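Local coordinates for endolysin (Clostridium phage phictp1, PDB 5A6S), which probably binds the bacterial cell wall through its cell wall binding domain, the part present here in truncated form, and so holds the endolysin at its target, at residues Lys33-Tyr36 / Ser37-Lys40; Thr68-Ala71 / Val72-Ile76. The protein carries 1 engineered substitution. One frame throughout, in Å; residues are numbered along the deposited sequence.

Contact 1: residues Lys33-Tyr36 / Ser37-Lys40; sequences KFDY and SNVK
D35 and S37 meet side chain to side chain in a two-pronged contact on a single carboxylate oxygen. The carboxylate of D35 extends on the far side of CB from its own N (chi1 172°), and a chi2 of 14° turns OD1 to S37. There the hydroxyl OG of S37 donates to OD1 of D35 at 2.6 Å, on the syn lone pair, while the backbone N of S37 donates to the same OD1 at 2.9 Å, coming from above the carboxylate plane. Two donors arriving from different directions restrain the carboxylate's rotation across the bend. V39 N then closes on Y36 O at 3.2 Å, and V39 CB packs against the same carbonyl oxygen. The Y36 ring turns inward instead, toward L4 and V6 of strand 3-7; F34 presents its CD2 3.6 Å above the plane of that ring, over its centre. The OD1 to S37 N bond defines an Asx turn, and it leads directly into the type I beta turn Y36-V39, which carries the surface loop toward strand 41-45.

Contact 2: residues Thr68-Ala71 / Val72-Ile76; sequences TMQA and VLDYI
Four successive i to i+4 bonds, V72 N to T68 O, L73 N to M69 O, D74 N to Q70 O and Y75 N to A71 O, all within 2.9-3.0 Å, carry one regular turn of helix 65-77 into the next. On one flank M69 sends its thioether forward along the helix: CG stands anti to the backbone N (chi1 -173°), and the bends at chi2 and chi3 carry the terminal methyl on toward the next turn. That CE touches both V72 and L73, 3.7 Å from CG1 of V72 and 3.8 Å from CG of L73, both side chains lying at a slant to it. V72 itself packs on I60 and V45 of the sheet, whereas M69 reaches A15 and Y18 of helix 11-23 and also Y18 of the second subunit. Another flank is polar. Q70 bends at chi2 and places OE1 3.1 Å from OD1 of D74, the amide and carboxylate planes 35° apart; as two acceptors they are not bonded unless a proton is shared. OE1 instead accepts NE2 of Q70 from the second subunit, and L73 packs on that same neighbouring glutamine. The chemistry follows the surroundings: V72 faces the chain's own sheet, M69 meets both its own helix 11-23 and the second subunit, and Q70 and L73 face the second subunit. The closeness of OE1 would tend to disfavour a negative charge on OD1, so the carboxylate of D74 may bind a proton somewhat more readily than usual.

How the contacts relate
Contact 1 and contact 2 lie on opposite sides of the chain's centre, their own centres 24 Å apart, and do not touch. They share no element: contact 1 is an irregular surface loop between strands 27-29 and 41-45, and contact 2 is a partly buried length of helix 65-77. In contact 1 one carboxylate oxygen and one backbone bond of a beta turn hold the chain's bend; in contact 2 the backbone bonds to itself, leaving side chains to pack outward. Strand 41-45 connects them indirectly, since the loop runs into it and the helix rests V72 on its V45. Contact 1 also meets the chain of another protein, contact 2 a second copy of this one.

Contact 1: residues Lys33-Tyr36 / Ser37-Lys40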
ATOM      1  N   LYS B  33      18.726   1.956   9.450  1.00 26.17           N
ATOM      2  CA  LYS B  33      19.942   1.206   9.821  1.00 30.22           C
ATOM      3  C   LYS B  33      19.595   0.264  11.003  1.00 26.65           C
ATOM      4  O   LYS B  33      19.430   0.695  12.126  1.00 33.19           O
ATOM      5  CB  LYS B  33      21.057   2.182  10.171  1.00 36.50           C
ATOM      6  CG  LYS B  33      22.432   1.531  10.185  1.00 51.67           C
ATOM      7  CD  LYS B  33      23.467   2.400  10.929  1.00 59.83           C
ATOM      8  CE  LYS B  33      23.653   1.980  12.399  1.00 65.04           C
ATOM      9  NZ  LYS B  33      24.531   0.777  12.518  1.00 67.45           N
ATOM     10  N   PHE B  34      19.529  -1.015  10.727  1.00 29.44           N
ATOM     11  CA  PHE B  34      18.932  -1.974  11.652  1.00 28.12           C
ATOM     12  C   PHE B  34      19.770  -3.230  11.696  1.00 26.84           C
ATOM     13  O   PHE B  34      20.348  -3.673  10.691  1.00 31.31           O
ATOM     14  CB  PHE B  34      17.506  -2.241  11.162  1.00 26.06           C
ATOM     15  CG  PHE B  34      16.736  -3.286  11.939  1.00 25.23           C
ATOM     16  CD1 PHE B  34      16.114  -2.969  13.111  1.00 26.83           C
ATOM     17  CD2 PHE B  34      16.630  -4.544  11.453  1.00 25.36           C
ATOM     18  CE1 PHE B  34      15.419  -3.947  13.832  1.00 27.10           C
ATOM     19  CE2 PHE B  34      15.914  -5.520  12.130  1.00 25.40           C
ATOM     20  CZ  PHE B  34      15.306  -5.213  13.323  1.00 26.09           C
ATOM     21  N   ASP B  35      19.755  -3.870  12.861  1.00 34.13           N
ATOM     22  CA  ASP B  35      20.417  -5.167  13.101  1.00 35.57           C
ATOM     23  C   ASP B  35      19.492  -6.335  12.813  1.00 30.20           C
ATOM     24  O   ASP B  35      18.609  -6.659  13.592  1.00 35.47           O
ATOM     25  CB  ASP B  35      20.957  -5.213  14.563  1.00 38.91           C
ATOM     26  CG  ASP B  35      21.488  -6.573  14.966  1.00 40.00           C
ATOM     27  OD1 ASP B  35      21.704  -7.423  14.083  1.00 39.71           O
ATOM     28  OD2 ASP B  35      21.616  -6.808  16.216  1.00 49.53           O
ATOM     29  N   TYR B  36      19.728  -6.963  11.686  1.00 29.84           N
ATOM     30  CA  TYR B  36      18.958  -8.093  11.223  1.00 30.81           C
ATOM     31  C   TYR B  36      19.441  -9.485  11.728  1.00 34.84           C
ATOM     32  O   TYR B  36      18.836 -10.502  11.379  1.00 32.92           O
ATOM     33  CB  TYR B  36      18.976  -8.074   9.696  1.00 29.19           C
ATOM     34  CG  TYR B  36      18.256  -6.929   8.982  1.00 30.15           C
ATOM     35  CD1 TYR B  36      18.905  -5.721   8.674  1.00 27.54           C
ATOM     36  CD2 TYR B  36      16.920  -7.061   8.560  1.00 30.76           C
ATOM     37  CE1 TYR B  36      18.272  -4.711   7.992  1.00 27.11           C
ATOM     38  CE2 TYR B  36      16.278  -6.033   7.869  1.00 23.46           C
ATOM     39  CZ  TYR B  36      16.936  -4.881   7.601  1.00 25.61           C
ATOM     40  OH  TYR B  36      16.319  -3.880   6.918  1.00 23.08           O
ATOM     41  N   SER B  37      20.517  -9.545  12.536  1.00 41.42           N
ATOM     42  CA  SER B  37      21.180 -10.829  12.874  1.00 42.63           C
ATOM     43  C   SER B  37      20.308 -11.813  13.682  1.00 45.69           C
ATOM     44  O   SER B  37      20.548 -12.993  13.682  1.00 55.37           O
ATOM     45  CB  SER B  37      22.467 -10.582  13.699  1.00 35.75           C
ATOM     46  OG  SER B  37      22.143  -9.852  14.887  1.00 33.28           O
ATOM     47  N   ASN B  38      19.334 -11.294  14.380  1.00 46.39           N
ATOM     48  CA  ASN B  38      18.456 -12.080  15.232  1.00 57.89           C
ATOM     49  C   ASN B  38      17.046 -12.220  14.606  1.00 52.91           C
ATOM     50  O   ASN B  38      16.031 -12.310  15.334  1.00 45.32           O
ATOM     51  CB  ASN B  38      18.351 -11.371  16.598  1.00 63.87           C
ATOM     52  CG  ASN B  38      18.304  -9.845  16.448  1.00 69.09           C
ATOM     53  OD1 ASN B  38      18.092  -9.331  15.322  1.00 64.52           O
ATOM     54  ND2 ASN B  38      18.568  -9.114  17.550  1.00 60.92           N
ATOM     55  N   VAL B  39      16.983 -12.236  13.265  1.00 42.20           N
ATOM     56  CA  VAL B  39      15.705 -12.455  12.599  1.00 35.86           C
ATOM     57  C   VAL B  39      15.791 -13.748  11.889  1.00 33.94           C
ATOM     58  O   VAL B  39      16.676 -13.962  11.098  1.00 37.60           O
ATOM     59  CB  VAL B  39      15.311 -11.292  11.610  1.00 34.52           C
ATOM     60  CG1 VAL B  39      14.057 -11.643  10.828  1.00 30.45           C
ATOM     61  CG2 VAL B  39      15.109 -10.038  12.406  1.00 31.24           C
ATOM     62  N   LYS B  40      14.827 -14.616  12.109  1.00 34.48           N
ATOM     63  CA  LYS B  40      14.886 -15.938  11.515  1.00 37.97           C
ATOM     64  C   LYS B  40      14.657 -15.892   9.992  1.00 36.53           C
ATOM     65  O   LYS B  40      15.439 -16.448   9.226  1.00 27.28           O
ATOM     66  CB  LYS B  40      13.856 -16.837  12.181  1.00 46.29           C
ATOM     67  CG  LYS B  40      14.080 -18.324  11.970  1.00 57.31           C
ATOM     68  CD  LYS B  40      14.994 -18.911  13.053  1.00 69.04           C
ATOM     69  CE  LYS B  40      14.894 -20.438  13.135  1.00 76.34           C
ATOM     70  NZ  LYS B  40      14.916 -21.133  11.804  1.00 81.58           N
TER

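Contact 2: residues Thr68-Ala71 / Val72-Ile76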
ATOM      1  N   THR B  68       5.542  -7.484  -8.971  1.00 18.22           N
ATOM      2  CA  THR B  68       6.006  -7.663  -7.599  1.00 18.91           C
ATOM      3  C   THR B  68       4.799  -7.963  -6.729  1.00 19.61           C
ATOM      4  O   THR B  68       4.799  -8.903  -5.962  1.00 19.38           O
ATOM      5  CB  THR B  68       6.761  -6.447  -7.125  1.00 18.00           C
ATOM      6  OG1 THR B  68       8.060  -6.385  -7.807  1.00 19.08           O
ATOM      7  CG2 THR B  68       6.966  -6.498  -5.674  1.00 18.47           C
ATOM      8  N   MET B  69       3.724  -7.212  -6.933  1.00 19.34           N
ATOM      9  CA  MET B  69       2.518  -7.455  -6.121  1.00 19.15           C
ATOM     10  C   MET B  69       1.954  -8.812  -6.416  1.00 18.69           C
ATOM     11  O   MET B  69       1.507  -9.508  -5.474  1.00 21.55           O
ATOM     12  CB  MET B  69       1.483  -6.365  -6.336  1.00 18.35           C
ATOM     13  CG  MET B  69       0.263  -6.503  -5.363  1.00 18.18           C
ATOM     14  SD  MET B  69       0.620  -6.102  -3.672  1.00 18.98           S
ATOM     15  CE  MET B  69       0.542  -7.750  -2.978  1.00 19.40           C
ATOM     16  N   GLN B  70       1.906  -9.217  -7.691  1.00 18.31           N
ATOM     17  CA  GLN B  70       1.388 -10.533  -8.050  1.00 20.86           C
ATOM     18  C   GLN B  70       2.201 -11.643  -7.401  1.00 20.60           C
ATOM     19  O   GLN B  70       1.665 -12.628  -6.932  1.00 19.32           O
ATOM     20  CB  GLN B  70       1.297 -10.723  -9.586  1.00 20.14           C
ATOM     21  CG  GLN B  70       0.567 -11.992 -10.024  1.00 23.07           C
ATOM     22  CD  GLN B  70      -0.864 -12.039  -9.532  1.00 23.24           C
ATOM     23  OE1 GLN B  70      -1.269 -12.849  -8.663  1.00 24.71           O
ATOM     24  NE2 GLN B  70      -1.658 -11.228 -10.124  1.00 20.79           N
ATOM     25  N   ALA B  71       3.499 -11.524  -7.462  1.00 20.89           N
ATOM     26  CA  ALA B  71       4.370 -12.522  -6.846  1.00 22.04           C
ATOM     27  C   ALA B  71       4.132 -12.609  -5.322  1.00 22.07           C
ATOM     28  O   ALA B  71       4.219 -13.671  -4.740  1.00 21.85           O
ATOM     29  CB  ALA B  71       5.805 -12.130  -7.134  1.00 23.02           C
ATOM     30  N   VAL B  72       3.914 -11.474  -4.656  1.00 21.44           N
ATOM     31  CA  VAL B  72       3.575 -11.512  -3.247  1.00 21.46           C
ATOM     32  C   VAL B  72       2.200 -12.179  -3.029  1.00 22.21           C
ATOM     33  O   VAL B  72       2.077 -13.038  -2.151  1.00 19.46           O
ATOM     34  CB  VAL B  72       3.622 -10.137  -2.596  1.00 21.91           C
ATOM     35  CG1 VAL B  72       2.851 -10.105  -1.282  1.00 21.43           C
ATOM     36  CG2 VAL B  72       5.031  -9.660  -2.396  1.00 23.63           C
ATOM     37  N   LEU B  73       1.178 -11.893  -3.839  1.00 19.22           N
ATOM     38  CA  LEU B  73      -0.062 -12.610  -3.632  1.00 22.05           C
ATOM     39  C   LEU B  73       0.068 -14.101  -3.915  1.00 23.42           C
ATOM     40  O   LEU B  73      -0.539 -14.914  -3.221  1.00 22.64           O
ATOM     41  CB  LEU B  73      -1.170 -12.045  -4.523  1.00 22.38           C
ATOM     42  CG  LEU B  73      -1.554 -10.605  -4.318  1.00 24.13           C
ATOM     43  CD1 LEU B  73      -2.528 -10.143  -5.383  1.00 25.05           C
ATOM     44  CD2 LEU B  73      -2.151 -10.454  -2.915  1.00 22.43           C
ATOM     45  N   ASP B  74       0.853 -14.479  -4.912  1.00 24.10           N
ATOM     46  CA  ASP B  74       1.075 -15.899  -5.208  1.00 26.12           C
ATOM     47  C   ASP B  74       1.822 -16.591  -4.035  1.00 30.09           C
ATOM     48  O   ASP B  74       1.536 -17.755  -3.699  1.00 27.70           O
ATOM     49  CB  ASP B  74       1.914 -16.052  -6.479  1.00 28.54           C
ATOM     50  CG  ASP B  74       1.169 -15.716  -7.739  1.00 28.59           C
ATOM     51  OD1 ASP B  74      -0.059 -15.518  -7.733  1.00 27.78           O
ATOM     52  OD2 ASP B  74       1.833 -15.628  -8.810  1.00 31.10           O
ATOM     53  N   TYR B  75       2.776 -15.891  -3.417  1.00 29.48           N
ATOM     54  CA  TYR B  75       3.521 -16.461  -2.269  1.00 29.95           C
ATOM     55  C   TYR B  75       2.509 -16.707  -1.136  1.00 31.85           C
ATOM     56  O   TYR B  75       2.487 -17.775  -0.532  1.00 32.11           O
ATOM     57  CB  TYR B  75       4.588 -15.511  -1.801  1.00 29.84           C
ATOM     58  CG  TYR B  75       5.488 -16.090  -0.743  1.00 31.40           C
ATOM     59  CD1 TYR B  75       5.181 -15.975   0.599  1.00 31.95           C
ATOM     60  CD2 TYR B  75       6.648 -16.781  -1.094  1.00 32.89           C
ATOM     61  CE1 TYR B  75       5.977 -16.562   1.582  1.00 31.84           C
ATOM     62  CE2 TYR B  75       7.478 -17.320  -0.122  1.00 33.59           C
ATOM     63  CZ  TYR B  75       7.113 -17.251   1.199  1.00 31.97           C
ATOM     64  OH  TYR B  75       7.935 -17.780   2.159  1.00 41.45           O
ATOM     65  N   ILE B  76       1.680 -15.690  -0.861  1.00 27.68           N
ATOM     66  CA  ILE B  76       0.631 -15.766   0.148  1.00 26.32           C
ATOM     67  C   ILE B  76      -0.288 -16.979  -0.160  1.00 32.08           C
ATOM     68  O   ILE B  76      -0.486 -17.839   0.701  1.00 34.30           O
ATOM     69  CB  ILE B  76      -0.114 -14.416   0.225  1.00 24.03           C
ATOM     70  CG1 ILE B  76       0.801 -13.333   0.837  1.00 22.60           C
ATOM     71  CG2 ILE B  76      -1.385 -14.517   1.042  1.00 26.51           C
ATOM     72  CD1 ILE B  76       0.226 -11.933   0.795  1.00 22.68           C
TER